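Local coordinates for protein homoserine kinase (Cytophaga hutchinsonii, PDB 4P52) that probably catalyses the ATP-dependent phosphorylation of L-homoserine to O-phospho-L-homoserine, as a kinase of the GHMP family, at residues Thr293-Glu296 and Ala297-Ile301; Ser242-Gly245 and Arg246-Asp250. One frame throughout, in Å; residues are numbered along the deposited sequence.

Interactions 1 and 2 are two helix ends in the C-terminal GHMP kinase region, with centres about 18 Å apart and nearest atoms about 7 Å apart, so they do not touch. Interaction 2 comes first along the chain and closes the short helix 241-247; interaction 1 opens helix 295-310. Both use strand 288-292: Ala297, Ala298 and Ile301 rest on its Ser292 and Ala290, while Met248 packs on Phe289 and Leu291, which alternate with them along the strand, so the two contacts probably take its two faces. Each contact lies about 21 Å from the centre of the chain. Interaction 2 also borders the second subunit, whereas interaction 1 stays within its own chain.

Interaction 1 (Thr293-Glu296 and Ala297-Ile301); sequences TSQE and AAQKI
Ser294 swings its hydroxyl over the first turn of helix 295-310, where OG takes a hydrogen bond from Ala297 N at 3.2 Å and also lies 3.5 Å from Ala297 CB. This is a classic N-cap: the serine stands just ahead of the helix that follows strand 288-292, and its side chain supplies an acceptor for an N-H that has no preceding helical turn to bond to. The torsion makes this possible, with OG tucked between the backbone N and the carbonyl carbon (chi1 69°), facing the incoming turn. The serine also serves through its backbone, since its O receives Ala298 N at 2.9 Å and starts the regular i to i+4 pattern. Two more such bonds follow, from Gln299 N to Gln295 O at 3.0 Å and from Lys300 N to Glu296 O.

Ala298 and Ile301 are the buried side chains here. Ala298, on the side of helix 295-310 that faces the sheet, touches Ser292 and Tyr194, and its carbonyl oxygen is hydrogen-bonded by Thr196 of strand 194-200; Ile301 reaches Ala290 of strand 288-292. On the exposed side, Gln295 and Gln299 lie one turn apart, their extended chains crossing at a slant and their amide planes 22° apart. The meeting is amide against aliphatic chain, with Gln299 NE2 lying beside CG of Gln295. Lys300 instead runs its chain past the backbone, its CG 3.5 Å from Glu296 O before NZ leads off away from the turn.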
loop_
_atom_site.group_PDB
_atom_site.type_symbol
_atom_site.label_atom_id
_atom_site.label_comp_id
_atom_site.label_asym_id
_atom_site.label_seq_id
_atom_site.Cartn_x
_atom_site.Cartn_y
_atom_site.Cartn_z
ATOM N N THR A 293 15.471 -8.756 12.616
ATOM C CA THR A 293 16.518 -8.694 11.602
ATOM C C THR A 293 17.737 -9.598 11.834
ATOM O O THR A 293 18.754 -9.433 11.178
ATOM C CB THR A 293 16.972 -7.244 11.346
ATOM O OG1 THR A 293 17.507 -6.696 12.551
ATOM C CG2 THR A 293 15.802 -6.405 10.950
ATOM N N SER A 294 17.629 -10.563 12.738
ATOM C CA SER A 294 18.673 -11.587 12.899
ATOM C C SER A 294 18.129 -12.814 13.623
ATOM O O SER A 294 17.132 -12.725 14.338
ATOM C CB SER A 294 19.866 -11.045 13.678
ATOM O OG SER A 294 19.517 -10.812 15.024
ATOM N N GLN A 295 18.806 -13.940 13.445
ATOM C CA GLN A 295 18.418 -15.189 14.066
ATOM C C GLN A 295 18.717 -15.149 15.547
ATOM O O GLN A 295 17.845 -15.376 16.375
ATOM C CB GLN A 295 19.189 -16.332 13.446
ATOM C CG GLN A 295 19.119 -17.600 14.268
ATOM C CD GLN A 295 19.325 -18.838 13.426
ATOM O OE1 GLN A 295 18.356 -19.467 12.968
ATOM N NE2 GLN A 295 20.574 -19.176 13.183
ATOM N N GLU A 296 19.858 -14.259 16.237
ATOM C CA GLU A 296 19.795 -14.055 17.665
ATOM C C GLU A 296 18.479 -13.406 18.099
ATOM O O GLU A 296 17.843 -13.893 19.037
ATOM C CB GLU A 296 20.971 -13.225 18.133
ATOM C CG GLU A 296 21.525 -13.740 19.443
ATOM C CD GLU A 296 22.804 -13.033 19.841
ATOM O OE1 GLU A 296 23.889 -13.664 19.759
ATOM O OE2 GLU A 296 22.721 -11.842 20.218
ATOM N N ALA A 297 18.066 -12.333 17.416
ATOM C CA ALA A 297 16.875 -11.574 17.820
ATOM C C ALA A 297 15.608 -12.422 17.727
ATOM O O ALA A 297 14.791 -12.414 18.643
ATOM C CB ALA A 297 16.733 -10.271 17.020
ATOM N N ALA A 298 15.468 -13.172 16.639
ATOM C CA ALA A 298 14.286 -13.983 16.431
ATOM C C ALA A 298 14.156 -15.004 17.554
ATOM O O ALA A 298 13.063 -15.235 18.056
ATOM C CB ALA A 298 14.322 -14.674 15.079
ATOM N N GLN A 299 15.267 -15.598 17.956
ATOM C CA GLN A 299 15.226 -16.597 19.013
ATOM C C GLN A 299 14.843 -16.033 20.363
ATOM O O GLN A 299 13.990 -16.619 21.052
ATOM C CB GLN A 299 16.525 -17.373 19.106
ATOM C CG GLN A 299 16.594 -18.474 18.059
ATOM C CD GLN A 299 18.028 -18.892 17.744
ATOM O OE1 GLN A 299 18.962 -18.543 18.472
ATOM N NE2 GLN A 299 18.206 -19.645 16.662
ATOM N N LYS A 300 15.430 -14.899 20.745
ATOM C CA LYS A 300 15.024 -14.320 22.017
ATOM C C LYS A 300 13.584 -13.733 22.010
ATOM O O LYS A 300 12.884 -13.763 23.039
ATOM C CB LYS A 300 16.101 -13.456 22.687
ATOM C CG LYS A 300 16.659 -12.313 21.887
ATOM C CD LYS A 300 17.232 -11.236 22.810
ATOM C CE LYS A 300 16.112 -10.418 23.470
ATOM N NZ LYS A 300 16.604 -9.238 24.229
ATOM N N ILE A 301 13.111 -13.282 20.856
ATOM C CA ILE A 301 11.712 -12.949 20.734
ATOM C C ILE A 301 10.838 -14.185 21.002
ATOM O O ILE A 301 9.882 -14.116 21.751
ATOM C CB ILE A 301 11.397 -12.288 19.376
ATOM C CG1 ILE A 301 11.918 -10.841 19.370
ATOM C CG2 ILE A 301 9.903 -12.272 19.095
ATOM C CD1 ILE A 301 12.372 -10.369 18.001
#

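Interaction 2 (Ser242-Gly245 and Arg246-Asp250)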
loop_
_atom_site.group_PDB
_atom_site.type_symbol
_atom_site.label_atom_id
_atom_site.label_comp_id
_atom_site.label_asym_id
_atom_site.label_seq_id
_atom_site.Cartn_x
_atom_site.Cartn_y
_atom_site.Cartn_z
ATOM N N SER A 242 13.583 0.308 9.530
ATOM C CA SER A 242 12.936 1.277 10.396
ATOM C C SER A 242 11.512 1.648 9.932
ATOM O O SER A 242 10.652 1.997 10.756
ATOM C CB SER A 242 13.819 2.522 10.457
ATOM O OG SER A 242 13.477 3.323 11.569
ATOM N N LEU A 243 11.289 1.583 8.611
ATOM C CA LEU A 243 10.020 1.943 7.981
ATOM C C LEU A 243 9.015 0.817 8.211
ATOM O O LEU A 243 7.856 1.085 8.564
ATOM C CB LEU A 243 10.186 2.221 6.476
ATOM C CG LEU A 243 8.966 2.615 5.614
ATOM C CD1 LEU A 243 8.270 3.862 6.149
ATOM C CD2 LEU A 243 9.308 2.789 4.135
ATOM N N ILE A 244 9.476 -0.425 8.028
ATOM C CA ILE A 244 8.697 -1.625 8.356
ATOM C C ILE A 244 8.204 -1.619 9.816
ATOM O O ILE A 244 7.031 -1.856 10.081
ATOM C CB ILE A 244 9.497 -2.893 8.088
ATOM C CG1 ILE A 244 9.826 -2.987 6.607
ATOM C CG2 ILE A 244 8.700 -4.115 8.528
ATOM C CD1 ILE A 244 10.689 -4.177 6.245
ATOM N N GLY A 245 9.093 -1.306 10.749
ATOM C CA GLY A 245 8.715 -1.209 12.151
ATOM C C GLY A 245 7.534 -0.282 12.334
ATOM O O GLY A 245 6.545 -0.631 12.981
ATOM N N ARG A 246 7.631 0.903 11.741
ATOM C CA ARG A 246 6.612 1.922 11.919
ATOM C C ARG A 246 5.337 1.585 11.152
ATOM O O ARG A 246 4.253 1.901 11.612
ATOM C CB ARG A 246 7.155 3.292 11.520
ATOM C CG ARG A 246 7.831 4.088 12.639
ATOM C CD ARG A 246 8.514 5.325 12.061
ATOM N NE ARG A 246 8.920 5.061 10.673
ATOM C CZ ARG A 246 9.941 5.632 10.041
ATOM N NH1 ARG A 246 10.693 6.517 10.676
ATOM N NH2 ARG A 246 10.211 5.306 8.775
ATOM N N SER A 247 5.480 0.927 10.006
ATOM C CA SER A 247 4.352 0.513 9.180
ATOM C C SER A 247 3.545 -0.677 9.689
ATOM O O SER A 247 2.416 -0.902 9.234
ATOM C CB SER A 247 4.815 0.204 7.767
ATOM O OG SER A 247 5.194 1.421 7.168
HETATM N N MSE A 248 4.091 -1.436 10.630
HETATM C CA MSE A 248 3.362 -2.576 11.139
HETATM C C MSE A 248 2.463 -2.221 12.282
HETATM O O MSE A 248 2.657 -2.702 13.398
HETATM C CB MSE A 248 4.379 -3.561 11.586
HETATM C CG MSE A 248 4.716 -4.357 10.352
HETATM SE SE MSE A 248 6.141 -5.547 10.976
HETATM C CE MSE A 248 4.908 -6.946 11.665
ATOM N N GLN A 249 1.485 -1.366 12.004
ATOM C CA GLN A 249 0.433 -0.983 12.943
ATOM C C GLN A 249 -0.865 -1.398 12.286
ATOM O O GLN A 249 -1.094 -1.111 11.098
ATOM C CB GLN A 249 0.383 0.533 13.194
ATOM C CG GLN A 249 1.645 1.228 13.675
ATOM C CD GLN A 249 2.328 0.497 14.821
ATOM O OE1 GLN A 249 1.669 -0.031 15.723
ATOM N NE2 GLN A 249 3.662 0.453 14.788
ATOM N N ASP A 250 -1.715 -2.085 13.036
ATOM C CA ASP A 250 -2.997 -2.486 12.510
ATOM C C ASP A 250 -4.041 -1.890 13.409
ATOM O O ASP A 250 -4.153 -2.266 14.559
ATOM C CB ASP A 250 -3.090 -4.007 12.451
ATOM C CG ASP A 250 -4.479 -4.509 12.036
ATOM O OD1 ASP A 250 -5.363 -3.701 11.594
ATOM O OD2 ASP A 250 -4.683 -5.740 12.170
#
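A chi1 of -69° sets Ser247 OG opposite its own carbonyl carbon and beside its backbone N, which lets hydroxyl and N-H reach back one turn to the same oxygen, Leu243 O. Ser247 N comes to it at 2.8 Å, and OG donates at 3.0 Å from above the carbonyl plane, 44° out of it. Leu243 O is thus gripped by two donors of a single residue. An alanine in place of Ser247 removes OG, and Leu243 O would probably be left with the backbone N-H of this residue alone to hold it from this turn.

Arg246 folds back along the same turn, its chain bent at chi3 (-29°). Ser242 O sits over one face of the guanidinium, offset toward its rim, and NH2 lies 3.6 Å from CD1 of Leu243, whose side chain the arginine crosses at about a right angle. The charge finds its partner across the dimer interface, where NE makes a salt bridge with Asp183 of the second subunit; Leu243 also packs on Val185 of that subunit.

This is the C-terminal end of helix 241-247, one of the helices of the GHMP kinase C-terminal region, packed against helix 219-237 through Leu232 and Leu236. Met248, present as selenomethionine, leaves helical geometry and centres an inverse gamma turn, closed by a weak bond from Gln249 N to Ser247 O at 3.0 Å. The Met248 side chain runs alongside Ile244, pointing the same way, with SE 3.8 Å from Ile244 CG2. Beyond the turn, Asp250 OD2 accepts from Glu254 N, at the start of helix 253-257.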